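Local coordinates for protein 2-dehydropantoate 2-reductase (PDB 2QYT) that probably catalyses the NADPH-dependent reduction of ketopantoate to pantoic acid, the second of two steps from 3-methyl-2-oxobutanoate to (R)-pantoate in pantothenate biosynthesis, at residues A[60-65]-A[152-157]. Sequence-based numbering, arbitrary orientation.
With EDO (1,2-ethanediol), chain J.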
loop_
_atom_site.group_PDB
_atom_site.type_symbol
_atom_site.label_atom_id
_atom_site.label_comp_id
_atom_site.label_asym_id
_atom_site.label_seq_id
_atom_site.Cartn_x
_atom_site.Cartn_y
_atom_site.Cartn_z
ATOM N N VAL A 60 -4.567 -1.928 18.834
ATOM C CA VAL A 60 -3.344 -1.445 18.207
ATOM C C VAL A 60 -2.352 -1.013 19.303
ATOM O O VAL A 60 -2.706 -0.233 20.208
ATOM C CB VAL A 60 -3.612 -0.268 17.232
ATOM C CG1 VAL A 60 -2.305 0.163 16.571
ATOM C CG2 VAL A 60 -4.599 -0.667 16.169
ATOM N N VAL A 61 -1.158 -1.597 19.254
ATOM C CA VAL A 61 -0.061 -1.259 20.162
ATOM C C VAL A 61 1.119 -0.692 19.377
ATOM O O VAL A 61 1.504 -1.193 18.330
ATOM C CB VAL A 61 0.358 -2.433 21.149
ATOM C CG1 VAL A 61 -0.834 -2.963 21.939
ATOM C CG2 VAL A 61 1.056 -3.617 20.406
ATOM N N THR A 62 1.728 0.365 19.917
ATOM C CA THR A 62 2.847 1.004 19.260
ATOM C C THR A 62 3.814 1.300 20.402
ATOM O O THR A 62 3.518 0.974 21.565
ATOM C CB THR A 62 2.409 2.309 18.475
ATOM O OG1 THR A 62 2.310 3.391 19.383
ATOM C CG2 THR A 62 1.017 2.174 17.763
ATOM N N PRO A 63 4.976 1.882 20.102
ATOM C CA PRO A 63 5.793 2.238 21.248
ATOM C C PRO A 63 5.103 3.136 22.313
ATOM O O PRO A 63 5.402 3.008 23.528
ATOM C CB PRO A 63 7.036 2.933 20.628
ATOM C CG PRO A 63 7.135 2.439 19.231
ATOM C CD PRO A 63 5.624 2.192 18.812
ATOM N N SER A 64 4.248 4.055 21.865
ATOM C CA SER A 64 3.685 5.070 22.751
ATOM C C SER A 64 2.195 4.937 22.940
ATOM O O SER A 64 1.639 5.625 23.786
ATOM C CB SER A 64 4.012 6.486 22.237
ATOM O OG SER A 64 3.287 6.777 21.020
ATOM N N ARG A 65 1.530 4.042 22.194
ATOM C CA ARG A 65 0.075 3.931 22.245
ATOM C C ARG A 65 -0.422 2.505 22.487
ATOM O O ARG A 65 0.226 1.543 22.126
ATOM C CB ARG A 65 -0.584 4.488 20.929
ATOM C CG ARG A 65 -0.412 6.019 20.753
ATOM C CD ARG A 65 -0.964 6.472 19.426
ATOM N NE ARG A 65 -0.074 6.089 18.346
ATOM C CZ ARG A 65 -0.437 5.930 17.074
ATOM N NH1 ARG A 65 0.480 5.573 16.167
ATOM N NH2 ARG A 65 -1.684 6.155 16.708
ATOM N N ILE A 152 -2.911 -5.457 16.122
ATOM C CA ILE A 152 -1.902 -4.855 15.266
ATOM C C ILE A 152 -0.791 -4.286 16.153
ATOM O O ILE A 152 -1.053 -3.610 17.179
ATOM C CB ILE A 152 -2.481 -3.677 14.394
ATOM C CG1 ILE A 152 -3.779 -4.111 13.663
ATOM C CG2 ILE A 152 -1.490 -3.203 13.381
ATOM C CD1 ILE A 152 -3.634 -5.462 12.872
ATOM N N THR A 153 0.445 -4.543 15.741
ATOM C CA THR A 153 1.595 -3.959 16.390
ATOM C C THR A 153 2.353 -3.091 15.379
ATOM O O THR A 153 2.625 -3.537 14.251
ATOM C CB THR A 153 2.552 -5.068 16.872
ATOM O OG1 THR A 153 1.813 -5.908 17.778
ATOM C CG2 THR A 153 3.809 -4.488 17.560
ATOM N N LEU A 154 2.642 -1.858 15.777
ATOM C CA LEU A 154 3.584 -1.008 15.073
ATOM C C LEU A 154 4.890 -0.992 15.778
ATOM O O LEU A 154 4.981 -0.780 17.002
ATOM C CB LEU A 154 3.105 0.434 14.959
ATOM C CG LEU A 154 2.085 0.811 13.894
ATOM C CD1 LEU A 154 0.805 0.058 14.124
ATOM C CD2 LEU A 154 1.860 2.351 13.941
ATOM N N GLU A 155 5.949 -1.157 15.012
ATOM C CA GLU A 155 7.202 -1.162 15.678
ATOM C C GLU A 155 7.727 0.264 15.779
ATOM O O GLU A 155 8.686 0.523 16.474
ATOM C CB GLU A 155 8.163 -2.144 15.011
ATOM C CG GLU A 155 8.529 -1.808 13.642
ATOM C CD GLU A 155 9.566 -2.784 13.103
ATOM O OE1 GLU A 155 9.219 -3.993 12.949
ATOM O OE2 GLU A 155 10.696 -2.323 12.838
ATOM N N ALA A 156 7.070 1.190 15.086
ATOM C CA ALA A 156 7.407 2.607 15.234
ATOM C C ALA A 156 6.111 3.374 15.038
ATOM O O ALA A 156 5.260 2.942 14.281
ATOM C CB ALA A 156 8.453 3.044 14.236
ATOM N N ASP A 157 5.972 4.507 15.713
ATOM C CA ASP A 157 4.794 5.346 15.532
ATOM C C ASP A 157 4.630 6.019 14.159
ATOM O O ASP A 157 3.495 6.180 13.691
ATOM C CB ASP A 157 4.739 6.409 16.619
ATOM C CG ASP A 157 4.080 5.920 17.841
ATOM O OD1 ASP A 157 2.875 5.575 17.793
ATOM O OD2 ASP A 157 4.777 5.847 18.848
HETATM C C1 EDO J . 2.145 9.140 13.408
HETATM O O1 EDO J . 1.442 7.988 13.841
HETATM C C2 EDO J . 1.634 9.609 12.066
HETATM O O2 EDO J . 2.739 9.414 11.176
#
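Val60 and Val61 run parallel to Ile152 and Thr153, joined by two nearly straight backbone bonds, Val61 N to Ile152 O (2.9 Å) and Leu154 N to Val61 O (2.9 Å). On one face of this strand pair Val60 and Ile152 lie side by side, while Val60 CG1 meets Leu154 CD1 at 4.0 Å, and helix 18-33 packs on Val60 and Leu154 through Tyr22. On the other face Val61 CG2 rests against Thr153 OG1, a hydroxyl hydrogen-bonded to Ser147. Both strands belong to the mixed sheet that accompanies the parallel Rossmann-type sheet of the N-terminal half; beyond these pairs 60-65 turns back toward antiparallel strand 66-69, while 152-157 rounds a corner toward strand 158-164. The carboxylate of Asp157 bridges the two turns. Asp157 OD1 takes three donors. Thr62 OG1 meets Asp157 OD1 at 2.8 Å on the syn side, but tilted 32° out of the carboxylate plane. Arg65 grips Asp157 OD1 side-on in its own guanidinium plane, NE (3.0 Å) nearly in line with the C-O bond and NH1 (2.9 Å) on the anti lone pair. The carboxylate plane is turned 37° from the guanidinium, and NH1 also bonds Tyr22 OH. Ser64 OG reaches Asp157 OD2 at 2.8 Å from above the carboxylate plane. The hydroxyl of Thr62 sits between its backbone N and carbonyl carbon (chi1 81°), from where it also accepts from the amides of Ser64 and Arg65, an ST turn and ST motif in one. Beside the Arg65 guanidinium, 1,2-ethanediol, probably from the crystallisation liquor, donates from O1 to Asp157 O (2.7 Å) and is also hydrogen-bonded to Glu159 O.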